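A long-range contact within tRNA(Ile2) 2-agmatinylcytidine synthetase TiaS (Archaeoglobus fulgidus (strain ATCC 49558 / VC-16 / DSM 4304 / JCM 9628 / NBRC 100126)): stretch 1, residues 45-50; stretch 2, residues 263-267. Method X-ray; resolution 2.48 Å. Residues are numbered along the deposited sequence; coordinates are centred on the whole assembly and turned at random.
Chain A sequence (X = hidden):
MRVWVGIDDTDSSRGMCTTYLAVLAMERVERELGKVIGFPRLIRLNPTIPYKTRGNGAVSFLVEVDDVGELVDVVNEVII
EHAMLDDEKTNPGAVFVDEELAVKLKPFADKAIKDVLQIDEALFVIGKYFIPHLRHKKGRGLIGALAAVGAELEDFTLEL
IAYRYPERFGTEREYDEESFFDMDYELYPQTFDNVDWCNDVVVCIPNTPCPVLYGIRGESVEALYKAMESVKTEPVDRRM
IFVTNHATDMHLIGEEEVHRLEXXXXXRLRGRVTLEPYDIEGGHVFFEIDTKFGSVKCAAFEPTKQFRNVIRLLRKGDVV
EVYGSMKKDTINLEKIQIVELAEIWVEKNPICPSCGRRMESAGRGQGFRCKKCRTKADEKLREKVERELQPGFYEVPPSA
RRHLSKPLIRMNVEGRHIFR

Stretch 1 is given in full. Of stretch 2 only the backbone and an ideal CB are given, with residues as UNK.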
# COMPACT_ATOMS: atom_id res chain seq x y z
N LEU A 45 3.26 8.21 -4.63
CA LEU A 45 4.70 8.38 -4.45
C LEU A 45 5.13 7.80 -3.12
O LEU A 45 4.34 7.14 -2.45
CB LEU A 45 5.05 9.87 -4.54
CG LEU A 45 4.44 10.59 -5.74
CD1 LEU A 45 4.76 12.07 -5.65
CD2 LEU A 45 4.92 10.01 -7.07
N ASN A 46 6.40 8.01 -2.76
CA ASN A 46 6.94 7.50 -1.51
C ASN A 46 5.93 7.70 -0.39
O ASN A 46 5.67 8.83 0.01
CB ASN A 46 8.26 8.19 -1.17
CG ASN A 46 8.99 7.51 -0.03
OD1 ASN A 46 8.39 6.83 0.79
ND2 ASN A 46 10.31 7.69 0.01
N PRO A 47 5.35 6.60 0.11
CA PRO A 47 4.30 6.72 1.11
C PRO A 47 4.80 7.05 2.52
O PRO A 47 3.99 7.12 3.44
CB PRO A 47 3.65 5.34 1.08
CG PRO A 47 4.76 4.42 0.72
CD PRO A 47 5.64 5.20 -0.22
N THR A 48 6.10 7.25 2.68
CA THR A 48 6.67 7.51 4.00
C THR A 48 6.79 9.01 4.32
O THR A 48 6.90 9.37 5.50
CB THR A 48 8.06 6.87 4.16
OG1 THR A 48 8.96 7.38 3.16
CG2 THR A 48 7.98 5.36 4.02
N ILE A 49 6.75 9.86 3.30
CA ILE A 49 7.07 11.28 3.50
C ILE A 49 5.97 11.94 4.34
O ILE A 49 4.79 11.73 4.08
CB ILE A 49 7.26 12.06 2.18
CG1 ILE A 49 8.20 11.32 1.22
CG2 ILE A 49 7.83 13.45 2.45
CD1 ILE A 49 9.58 11.02 1.79
N PRO A 50 6.37 12.72 5.36
CA PRO A 50 5.36 13.30 6.27
C PRO A 50 4.51 14.41 5.64
O PRO A 50 5.04 15.45 5.23
CB PRO A 50 6.20 13.83 7.45
CG PRO A 50 7.60 13.95 6.94
CD PRO A 50 7.75 12.97 5.81
N UNK A 263 15.61 5.04 6.91
CA UNK A 263 14.23 5.43 7.14
C UNK A 263 13.72 6.17 5.92
O UNK A 263 14.50 6.63 5.07
CB UNK A 263 14.10 6.29 8.40
N UNK A 264 12.40 6.29 5.85
CA UNK A 264 11.71 6.90 4.72
C UNK A 264 11.91 6.15 3.38
O UNK A 264 11.79 6.75 2.31
CB UNK A 264 12.19 8.35 4.57
N UNK A 265 12.21 4.85 3.47
CA UNK A 265 12.24 3.96 2.31
C UNK A 265 11.58 2.64 2.71
O UNK A 265 11.47 2.34 3.90
CB UNK A 265 13.67 3.74 1.82
N UNK A 266 11.17 1.85 1.71
CA UNK A 266 10.46 0.58 1.93
C UNK A 266 11.21 -0.56 1.29
O UNK A 266 11.81 -0.39 0.22
CB UNK A 266 9.04 0.64 1.38
N UNK A 267 11.16 -1.74 1.92
CA UNK A 267 12.02 -2.85 1.54
C UNK A 267 11.34 -4.22 1.50
O UNK A 267 10.36 -4.47 2.20
CB UNK A 267 13.20 -2.91 2.51

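Stretch 1 meets its partner through a type I beta turn running from Asn-46 to Ile-49. The turn is braced from within: Asn-46 OD1 accepts from the backbone N of Thr-48 (3.0 Å between Thr-48 N and Asn-46 OD1) and from the threonine hydroxyl, where Thr-48 OG1 to Asn-46 OD1 measures a very short 2.5 Å. With OD1 engaged in this way, the amide group ND2 of Asn-46 is the donor left to point outward.

At position 263 the CA-to-CB bond runs sideways to stretch 1, and nothing of that stretch lies within 5.5 Å of the ideal CB. Phi/psi of -70/164 is an extended conformation open to most residues, so the visible atoms scarcely restrict the choice; polar side chains would suit as well as others. The residue is Asn-263, whose nearest side-chain approach to stretch 1 is CB to Thr-48 OG1 at 7.4 Å; its amide bonds elsewhere in the structure.

Position 264 carries the contact. Its CA is 5.1 Å from the CA of Thr-48, the nearest CA pair across the stretches, and its carbonyl oxygen receives a hydrogen bond from Asn-46 ND2, 2.9 Å from ND2 to O of 264 with an N-H...O angle of 169°. Thr-48 OG1 also lies 3.0 Å from this O, but its bond goes to Asn-46 OD1. Since the anchor is backbone, it does not depend on the side chain at 264. Phi/psi of 63/24 is left-handed, a region favoured by glycine and asparagine but accessible to others at some cost. The ideal CB points sideways, 3.7 Å from Thr-48 OG1 and 4.7 Å from Ile-49 CD1, so a side chain leaving it could run along the turn toward Pro-50; a long aliphatic or an aromatic group would find apolar surface there. The deposited residue is Tyr-264, with chi1 -59° (m). Its ring reaches Pro-50, CE1 lying 4.2 Å from Pro-50 CD in an oblique approach, while Thr-48 O sits at the ring edge, near its plane. Of its surface, 96 Å² is covered by stretch 1, the largest share of any residue in the pair.

At 265 the CA-to-CB bond points away, and the nearest atom to the ideal CB, Asn-46 ND2, is 5.5 Å off. Phi/psi of -138/161 is extended, and many side chains, long polar ones included, could leave here without meeting the turn. Arg-265 does so, folding back to give a weak hydrogen bond from its NH1 to Asn-263 O at 3.4 Å.

Position 266 lies in the strand and its CA-to-CB bond points toward stretch 1, yet nothing comes within 5.5 Å of the ideal CB. The space ahead, bordered by the Thr-48 methyl, would admit small or medium side chains, polar or apolar. Ser-266 fills part of it: OG comes 4.2 Å from Thr-48 CG2, and its hydrogen bond is made elsewhere in the structure.

At 267 stretch 1 is out of reach and the extended backbone leaves the choice open. Tyr-267 comes no nearer than 8.3 Å, from its CE2 to Thr-48 CG2.

Stretch 2, residues 263-267: NYRSY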
# COMPACT_ATOMS: atom_id res chain seq x y z
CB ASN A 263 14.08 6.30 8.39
CG ASN A 263 14.27 5.53 9.66
OD1 ASN A 263 13.40 4.76 10.07
ND2 ASN A 263 15.41 5.72 10.32
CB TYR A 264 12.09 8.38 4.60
CG TYR A 264 11.73 9.16 5.85
CD1 TYR A 264 10.42 9.16 6.32
CD2 TYR A 264 12.69 9.86 6.56
CE1 TYR A 264 10.08 9.85 7.46
CE2 TYR A 264 12.35 10.56 7.71
CZ TYR A 264 11.04 10.55 8.15
OH TYR A 264 10.69 11.24 9.28
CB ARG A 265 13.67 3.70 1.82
CG ARG A 265 14.29 4.80 0.97
CD ARG A 265 15.01 5.85 1.81
NE ARG A 265 15.81 6.77 1.01
CZ ARG A 265 16.23 7.97 1.42
NH1 ARG A 265 15.92 8.44 2.63
NH2 ARG A 265 16.95 8.72 0.60
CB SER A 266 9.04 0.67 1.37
OG SER A 266 8.43 1.89 1.76
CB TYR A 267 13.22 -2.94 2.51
CG TYR A 267 14.03 -1.67 2.62
CD1 TYR A 267 15.02 -1.37 1.69
CD2 TYR A 267 13.82 -0.77 3.66
CE1 TYR A 267 15.78 -0.21 1.78
CE2 TYR A 267 14.57 0.40 3.77
CZ TYR A 267 15.55 0.67 2.82
OH TYR A 267 16.32 1.81 2.89
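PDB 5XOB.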